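Local coordinates for ATP/GTP-binding site-containing protein A (Brucella abortus, PDB 6NTR), which functions in the periplasm to maintain the integrity of the bacterial cell envelope, at residues 23-35 and 46-58. Sequence-based numbering, arbitrary orientation.
Sequences SGISGLTGRMVYE and TNFRFVTRVDMDE. With EDO (1,2-ethanediol), chain F.
Met32, a selenomethionine, packs against Phe50 and Phe48 on the face that also carries Leu28, Tyr34 and Val54. Its CG comes to the edge of the Phe50 ring, near the ring plane, with CG 3.7 Å from Phe50 CD1. The bend at chi2 (-142°) brings Met32 SE obliquely to the Phe48 ring, 5.2 Å from its centroid, in a Met-aromatic contact. The turn at chi3 puts CE back beside Phe50 CD1 and CE1, 4.0 Å from each. Further along this face, Tyr34 CE1 meets the methyl CG2 of Thr46 at 3.7 Å. Phe48 CB approaches the Tyr34 ring obliquely, 4.2 Å from Tyr34 CD1. Toward the other end, Val54 meets two side chains of the facing strand. Its CG2 touches Leu28 CD1 at 3.6 Å, and its CG1 reaches Ile25 CG2. Val54 CG1 is anti to the backbone N (chi1 171°), which directs the two methyls to different partners.

The two segments are the antiparallel arms of a beta hairpin, strands 25-39 and 43-56, in the beta-barrel-like fold of this EipB-like protein. Hydrogen-bonded pairs recur from Gly27-Asp55 to Glu35-Asn47. Val33 and Arg49 exchange two bonds, each with the donor in the carbonyl plane. A classic beta bulge interrupts the regular pairing, since Ser26 and Gly27 both face Asp55. Ser26 N donates to Asp55 O at 2.9 Å, from above the carbonyl plane, and Gly27 N adds a weak bond to the same oxygen. Ser26 OG lies 3.2 Å from Asp55 CB. Just before the bulge, Ser23 OG accepts from Ile25 N in an ST turn.

On the other face, Arg49 NE forms a salt bridge with Asp65, and Glu35 OE2 is hydrogen-bonded to Tyr241. Strand 8-19 flanks the hairpin beside 25-35, and strand 62-72 beside 46-56. On the face of Met32, Phe229 and Met231 of strand 229-240 pack on Leu28.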
ATOM      1  N   SER A  23       3.168   0.520 -22.810  1.00 63.81           N
ATOM      2  CA  SER A  23       4.138   0.362 -21.754  1.00 59.42           C
ATOM      3  C   SER A  23       5.540   0.000 -22.230  1.00 62.75           C
ATOM      4  O   SER A  23       6.515   0.482 -21.672  1.00 60.07           O
ATOM      5  CB  SER A  23       3.635  -0.648 -20.742  1.00 53.45           C
ATOM      6  OG  SER A  23       4.001  -1.933 -21.134  1.00 51.77           O
ATOM      7  N   GLY A  24       5.639  -0.870 -23.226  1.00 66.57           N
ATOM      8  CA  GLY A  24       6.922  -1.268 -23.784  1.00 68.48           C
ATOM      9  C   GLY A  24       7.650  -2.253 -22.907  1.00 68.00           C
ATOM     10  O   GLY A  24       8.793  -2.599 -23.123  1.00 69.86           O
ATOM     11  N   ILE A  25       6.939  -2.724 -21.914  1.00 65.05           N
ATOM     12  CA  ILE A  25       7.444  -3.655 -20.912  1.00 59.67           C
ATOM     13  C   ILE A  25       7.288  -5.078 -21.423  1.00 60.11           C
ATOM     14  O   ILE A  25       6.180  -5.483 -21.788  1.00 58.90           O
ATOM     15  CB  ILE A  25       6.681  -3.492 -19.591  1.00 52.00           C
ATOM     16  CG1 ILE A  25       6.859  -2.093 -19.040  1.00 55.93           C
ATOM     17  CG2 ILE A  25       7.111  -4.530 -18.593  1.00 48.11           C
ATOM     18  CD1 ILE A  25       5.918  -1.819 -17.916  1.00 55.68           C
ATOM     19  N   SER A  26       8.369  -5.839 -21.435  1.00 65.69           N
ATOM     20  CA  SER A  26       8.312  -7.214 -21.886  1.00 64.82           C
ATOM     21  C   SER A  26       8.379  -8.193 -20.731  1.00 66.88           C
ATOM     22  O   SER A  26       7.984  -9.335 -20.859  1.00 65.57           O
ATOM     23  CB  SER A  26       9.455  -7.484 -22.845  1.00 67.24           C
ATOM     24  OG  SER A  26      10.642  -7.789 -22.150  1.00 66.52           O
ATOM     25  N   GLY A  27       8.904  -7.743 -19.603  1.00 69.61           N
ATOM     26  CA  GLY A  27       9.010  -8.600 -18.447  1.00 47.34           C
ATOM     27  C   GLY A  27       9.071  -7.807 -17.174  1.00 53.20           C
ATOM     28  O   GLY A  27       9.468  -6.666 -17.182  1.00 53.43           O
ATOM     29  N   LEU A  28       8.649  -8.423 -16.086  1.00 53.39           N
ATOM     30  CA  LEU A  28       8.704  -7.805 -14.784  1.00 44.61           C
ATOM     31  C   LEU A  28       8.693  -8.840 -13.690  1.00 43.59           C
ATOM     32  O   LEU A  28       7.683  -9.460 -13.452  1.00 48.65           O
ATOM     33  CB  LEU A  28       7.558  -6.830 -14.589  1.00 43.16           C
ATOM     34  CG  LEU A  28       7.527  -6.094 -13.260  1.00 51.62           C
ATOM     35  CD1 LEU A  28       6.743  -4.808 -13.361  1.00 54.49           C
ATOM     36  CD2 LEU A  28       6.988  -6.965 -12.152  1.00 48.41           C
ATOM     37  N   THR A  29       9.807  -9.010 -13.003  1.00 47.85           N
ATOM     38  CA  THR A  29       9.876  -9.931 -11.889  1.00 47.90           C
ATOM     39  C   THR A  29      10.249  -9.007 -10.757  1.00 47.76           C
ATOM     40  O   THR A  29      10.812  -7.960 -10.992  1.00 51.02           O
ATOM     41  CB  THR A  29      10.913 -11.038 -12.055  1.00 51.65           C
ATOM     42  OG1 THR A  29      12.100 -10.500 -12.627  1.00 53.73           O
ATOM     43  CG2 THR A  29      10.373 -12.123 -12.943  1.00 55.09           C
ATOM     44  N   GLY A  30       9.889  -9.357  -9.541  1.00 45.80           N
ATOM     45  CA  GLY A  30      10.163  -8.488  -8.425  1.00 42.01           C
ATOM     46  C   GLY A  30       9.837  -9.139  -7.120  1.00 53.68           C
ATOM     47  O   GLY A  30       9.502 -10.299  -7.069  1.00 53.08           O
ATOM     48  N   ARG A  31       9.976  -8.389  -6.047  1.00 56.60           N
ATOM     49  CA  ARG A  31       9.657  -8.918  -4.747  1.00 56.28           C
ATOM     50  C   ARG A  31       9.233  -7.784  -3.860  1.00 50.15           C
ATOM     51  O   ARG A  31       9.665  -6.676  -4.055  1.00 50.68           O
ATOM     52  CB  ARG A  31      10.905  -9.592  -4.159  1.00 63.89           C
ATOM     53  CG  ARG A  31      10.690 -10.472  -2.939  1.00 65.67           C
ATOM     54  CD  ARG A  31      11.986 -11.085  -2.418  1.00 64.36           C
ATOM     55  NE  ARG A  31      12.025 -12.531  -2.614  1.00 65.51           N
ATOM     56  CZ  ARG A  31      12.186 -13.421  -1.647  1.00 65.83           C
ATOM     57  NH1 ARG A  31      12.334 -13.028  -0.400  1.00 62.11           N
ATOM     58  NH2 ARG A  31      12.197 -14.708  -1.932  1.00 70.65           N
HETATM   59  N   MSE A  32       8.417  -8.051  -2.859  1.00 47.45           N
HETATM   60  CA  MSE A  32       8.074  -7.025  -1.915  1.00 49.95           C
HETATM   61  C   MSE A  32       8.175  -7.630  -0.574  1.00 49.97           C
HETATM   62  O   MSE A  32       7.765  -8.765  -0.369  1.00 51.54           O
HETATM   63  CB  MSE A  32       6.709  -6.378  -2.021  1.00 64.63           C
HETATM   64  CG  MSE A  32       6.786  -5.043  -1.303  1.00 85.32           C
HETATM   65 SE   MSE A  32       5.162  -4.629  -0.301  1.00109.15          SE
HETATM   66  CE  MSE A  32       3.945  -4.919  -1.820  1.00108.95           C
ATOM     67  N   VAL A  33       8.748  -6.890   0.346  1.00 55.18           N
ATOM     68  CA  VAL A  33       8.879  -7.300   1.727  1.00 52.83           C
ATOM     69  C   VAL A  33       8.133  -6.269   2.547  1.00 53.83           C
ATOM     70  O   VAL A  33       8.429  -5.074   2.461  1.00 59.75           O
ATOM     71  CB  VAL A  33      10.348  -7.398   2.154  1.00 48.49           C
ATOM     72  CG1 VAL A  33      10.434  -8.056   3.494  1.00 52.55           C
ATOM     73  CG2 VAL A  33      11.140  -8.175   1.120  1.00 42.85           C
ATOM     74  N   TYR A  34       7.142  -6.718   3.300  1.00 50.12           N
ATOM     75  CA  TYR A  34       6.345  -5.840   4.141  1.00 47.84           C
ATOM     76  C   TYR A  34       6.522  -6.298   5.574  1.00 50.21           C
ATOM     77  O   TYR A  34       6.422  -7.492   5.868  1.00 57.33           O
ATOM     78  CB  TYR A  34       4.863  -5.860   3.734  1.00 44.58           C
ATOM     79  CG  TYR A  34       3.885  -5.069   4.610  1.00 45.19           C
ATOM     80  CD1 TYR A  34       3.691  -3.710   4.426  1.00 41.43           C
ATOM     81  CD2 TYR A  34       3.130  -5.700   5.587  1.00 41.74           C
ATOM     82  CE1 TYR A  34       2.791  -3.016   5.195  1.00 45.60           C
ATOM     83  CE2 TYR A  34       2.235  -5.007   6.356  1.00 42.75           C
ATOM     84  CZ  TYR A  34       2.069  -3.671   6.151  1.00 47.18           C
ATOM     85  OH  TYR A  34       1.175  -2.966   6.910  1.00 54.40           O
ATOM     86  N   GLU A  35       6.837  -5.364   6.450  1.00 49.81           N
ATOM     87  CA  GLU A  35       6.860  -5.644   7.868  1.00 50.87           C
ATOM     88  C   GLU A  35       6.009  -4.600   8.555  1.00 52.02           C
ATOM     89  O   GLU A  35       6.090  -3.415   8.230  1.00 42.69           O
ATOM     90  CB  GLU A  35       8.282  -5.656   8.454  1.00 59.51           C
ATOM     91  CG  GLU A  35       8.237  -5.532   9.981  1.00 70.52           C
ATOM     92  CD  GLU A  35       9.318  -6.290  10.719  1.00 76.02           C
ATOM     93  OE1 GLU A  35       9.645  -5.889  11.855  1.00 77.43           O
ATOM     94  OE2 GLU A  35       9.817  -7.298  10.181  1.00 78.28           O
ATOM     95  N   THR A  46       5.967   0.808  10.082  1.00 62.94           N
ATOM     96  CA  THR A  46       5.841   0.091   8.822  1.00 61.52           C
ATOM     97  C   THR A  46       7.131   0.256   8.033  1.00 58.66           C
ATOM     98  O   THR A  46       7.598   1.379   7.819  1.00 52.99           O
ATOM     99  CB  THR A  46       4.627   0.585   8.016  1.00 59.35           C
ATOM    100  OG1 THR A  46       3.425   0.291   8.732  1.00 59.44           O
ATOM    101  CG2 THR A  46       4.556  -0.099   6.690  1.00 57.81           C
ATOM    102  N   ASN A  47       7.713  -0.943   7.697  1.00 64.62           N
ATOM    103  CA  ASN A  47       8.895  -1.031   6.879  1.00 70.96           C
ATOM    104  C   ASN A  47       8.566  -1.798   5.611  1.00 67.02           C
ATOM    105  O   ASN A  47       8.128  -2.912   5.686  1.00 68.72           O
ATOM    106  CB  ASN A  47       9.937  -1.861   7.617  1.00 82.13           C
ATOM    107  CG  ASN A  47      10.962  -1.028   8.317  1.00 90.40           C
ATOM    108  OD1 ASN A  47      10.980  -0.976   9.540  1.00 95.52           O
ATOM    109  ND2 ASN A  47      11.845  -0.390   7.554  1.00 92.55           N
ATOM    110  N   PHE A  48       8.755  -1.202   4.447  1.00 57.94           N
ATOM    111  CA  PHE A  48       8.576  -1.966   3.221  1.00 59.60           C
ATOM    112  C   PHE A  48       9.521  -1.609   2.087  1.00 63.70           C
ATOM    113  O   PHE A  48       9.953  -0.491   1.980  1.00 68.33           O
ATOM    114  CB  PHE A  48       7.098  -2.007   2.769  1.00 55.43           C
ATOM    115  CG  PHE A  48       6.638  -0.815   1.982  1.00 57.25           C
ATOM    116  CD1 PHE A  48       7.032  -0.627   0.698  1.00 56.13           C
ATOM    117  CD2 PHE A  48       5.748   0.070   2.520  1.00 65.29           C
ATOM    118  CE1 PHE A  48       6.589   0.450  -0.030  1.00 58.46           C
ATOM    119  CE2 PHE A  48       5.298   1.151   1.809  1.00 68.56           C
ATOM    120  CZ  PHE A  48       5.724   1.344   0.527  1.00 64.62           C
ATOM    121  N   ARG A  49       9.845  -2.602   1.270  1.00 61.70           N
ATOM    122  CA  ARG A  49      10.758  -2.473   0.151  1.00 51.95           C
ATOM    123  C   ARG A  49      10.079  -3.041  -1.087  1.00 43.46           C
ATOM    124  O   ARG A  49       9.539  -4.148  -1.060  1.00 41.90           O
ATOM    125  CB  ARG A  49      12.063  -3.219   0.430  1.00 58.60           C
ATOM    126  CG  ARG A  49      13.123  -3.037  -0.643  1.00 62.40           C
ATOM    127  CD  ARG A  49      14.419  -3.736  -0.263  1.00 61.82           C
ATOM    128  NE  ARG A  49      15.334  -3.845  -1.397  1.00 62.14           N
ATOM    129  CZ  ARG A  49      16.201  -4.838  -1.562  1.00 68.50           C
ATOM    130  NH1 ARG A  49      16.276  -5.814  -0.667  1.00 72.08           N
ATOM    131  NH2 ARG A  49      16.996  -4.858  -2.623  1.00 70.46           N
ATOM    132  N   PHE A  50      10.109  -2.279  -2.170  1.00 47.70           N
ATOM    133  CA  PHE A  50       9.507  -2.691  -3.423  1.00 49.81           C
ATOM    134  C   PHE A  50      10.510  -2.787  -4.571  1.00 45.49           C
ATOM    135  O   PHE A  50      10.907  -1.794  -5.108  1.00 47.25           O
ATOM    136  CB  PHE A  50       8.459  -1.626  -3.750  1.00 58.46           C
ATOM    137  CG  PHE A  50       7.405  -2.064  -4.697  1.00 66.49           C
ATOM    138  CD1 PHE A  50       6.436  -2.951  -4.305  1.00 67.12           C
ATOM    139  CD2 PHE A  50       7.366  -1.559  -5.973  1.00 73.48           C
ATOM    140  CE1 PHE A  50       5.458  -3.351  -5.179  1.00 68.32           C
ATOM    141  CE2 PHE A  50       6.390  -1.954  -6.859  1.00 75.03           C
ATOM    142  CZ  PHE A  50       5.436  -2.852  -6.460  1.00 73.25           C
ATOM    143  N   VAL A  51      10.859  -3.993  -4.978  1.00 42.81           N
ATOM    144  CA  VAL A  51      11.817  -4.202  -6.053  1.00 43.86           C
ATOM    145  C   VAL A  51      11.215  -4.840  -7.298  1.00 46.60           C
ATOM    146  O   VAL A  51      10.628  -5.891  -7.230  1.00 46.37           O
ATOM    147  CB  VAL A  51      12.960  -5.100  -5.580  1.00 45.29           C
ATOM    148  CG1 VAL A  51      14.040  -5.177  -6.631  1.00 47.14           C
ATOM    149  CG2 VAL A  51      13.522  -4.590  -4.279  1.00 46.58           C
ATOM    150  N   THR A  52      11.408  -4.198  -8.436  1.00 46.77           N
ATOM    151  CA  THR A  52      10.859  -4.664  -9.706  1.00 47.30           C
ATOM    152  C   THR A  52      11.956  -4.718 -10.752  1.00 49.97           C
ATOM    153  O   THR A  52      12.553  -3.693 -11.074  1.00 53.44           O
ATOM    154  CB  THR A  52       9.733  -3.758 -10.218  1.00 47.62           C
ATOM    155  OG1 THR A  52      10.210  -2.414 -10.362  1.00 48.94           O
ATOM    156  CG2 THR A  52       8.537  -3.798  -9.291  1.00 41.34           C
ATOM    157  N   ARG A  53      12.174  -5.885 -11.330  1.00 49.75           N
ATOM    158  CA  ARG A  53      13.127  -6.018 -12.407  1.00 48.98           C
ATOM    159  C   ARG A  53      12.286  -5.973 -13.689  1.00 51.52           C
ATOM    160  O   ARG A  53      11.605  -6.926 -14.018  1.00 46.64           O
ATOM    161  CB  ARG A  53      13.859  -7.344 -12.287  1.00 51.92           C
ATOM    162  CG  ARG A  53      14.272  -7.700 -10.875  1.00 55.36           C
ATOM    163  CD  ARG A  53      15.467  -8.632 -10.864  1.00 61.75           C
ATOM    164  NE  ARG A  53      16.618  -8.038 -11.527  1.00 64.98           N
ATOM    165  CZ  ARG A  53      17.765  -7.783 -10.921  1.00 64.21           C
ATOM    166  NH1 ARG A  53      17.908  -8.083  -9.647  1.00 65.50           N
ATOM    167  NH2 ARG A  53      18.763  -7.232 -11.588  1.00 58.94           N
ATOM    168  N   VAL A  54      12.356  -4.864 -14.412  1.00 56.76           N
ATOM    169  CA  VAL A  54      11.568  -4.660 -15.619  1.00 51.96           C
ATOM    170  C   VAL A  54      12.369  -4.779 -16.908  1.00 53.02           C
ATOM    171  O   VAL A  54      13.358  -4.103 -17.105  1.00 55.12           O
ATOM    172  CB  VAL A  54      10.849  -3.289 -15.573  1.00 52.23           C
ATOM    173  CG1 VAL A  54      10.195  -2.942 -16.893  1.00 52.28           C
ATOM    174  CG2 VAL A  54       9.827  -3.251 -14.458  1.00 47.52           C
ATOM    175  N   ASP A  55      11.926  -5.686 -17.758  1.00 55.35           N
ATOM    176  CA  ASP A  55      12.556  -5.960 -19.018  1.00 60.95           C
ATOM    177  C   ASP A  55      11.931  -5.110 -20.064  1.00 65.92           C
ATOM    178  O   ASP A  55      10.746  -4.932 -20.085  1.00 59.02           O
ATOM    179  CB  ASP A  55      12.336  -7.399 -19.410  1.00 60.58           C
ATOM    180  CG  ASP A  55      13.155  -8.343 -18.624  1.00 66.57           C
ATOM    181  OD1 ASP A  55      14.131  -7.918 -18.021  1.00 72.11           O
ATOM    182  OD2 ASP A  55      12.837  -9.528 -18.614  1.00 67.79           O
HETATM  183  N   MSE A  56      12.752  -4.570 -20.939  1.00 82.65           N
HETATM  184  CA  MSE A  56      12.285  -3.756 -22.031  1.00 92.53           C
HETATM  185  C   MSE A  56      13.004  -4.442 -23.144  1.00 89.47           C
HETATM  186  O   MSE A  56      14.114  -4.944 -22.921  1.00 90.07           O
HETATM  187  CB  MSE A  56      12.643  -2.282 -21.895  1.00113.44           C
HETATM  188  CG  MSE A  56      11.689  -1.530 -20.982  1.00124.25           C
HETATM  189 SE   MSE A  56      11.378   0.270 -21.687  1.00140.34          SE
HETATM  190  CE  MSE A  56      11.416   1.300 -20.024  1.00137.49           C
ATOM    191  N   ASP A  57      12.398  -4.531 -24.313  1.00 89.21           N
ATOM    192  CA  ASP A  57      13.015  -5.220 -25.422  1.00 87.95           C
ATOM    193  C   ASP A  57      14.300  -4.587 -25.919  1.00 98.38           C
ATOM    194  O   ASP A  57      15.325  -5.245 -26.092  1.00 98.87           O
ATOM    195  CB  ASP A  57      12.018  -5.137 -26.558  1.00 84.33           C
ATOM    196  CG  ASP A  57      12.345  -6.034 -27.668  1.00 89.84           C
ATOM    197  OD1 ASP A  57      12.684  -7.192 -27.403  1.00 92.41           O
ATOM    198  OD2 ASP A  57      12.239  -5.580 -28.810  1.00 93.98           O
ATOM    199  N   GLU A  58      14.230  -3.302 -26.225  1.00107.33           N
ATOM    200  CA  GLU A  58      15.411  -2.573 -26.646  1.00109.39           C
ATOM    201  C   GLU A  58      16.505  -2.324 -25.591  1.00 97.52           C
ATOM    202  O   GLU A  58      17.677  -2.593 -25.826  1.00 91.78           O
ATOM    203  CB  GLU A  58      14.997  -1.215 -27.213  1.00116.52           C
ATOM    204  CG  GLU A  58      13.513  -1.052 -27.432  1.00112.97           C
ATOM    205  CD  GLU A  58      12.931   0.109 -26.669  1.00100.63           C
ATOM    206  OE1 GLU A  58      13.163   1.268 -27.053  1.00 95.83           O
ATOM    207  OE2 GLU A  58      12.225  -0.153 -25.690  1.00 92.79           O
TER
HETATM  208  C1  EDO F 302      12.824  -0.545   4.006  1.00 66.51           C
HETATM  209  O1  EDO F 302      12.631  -0.029   5.327  1.00 68.13           O
HETATM  210  C2  EDO F 302      13.143  -2.031   4.105  1.00 65.73           C
HETATM  211  O2  EDO F 302      14.487  -2.286   3.671  1.00 63.03           O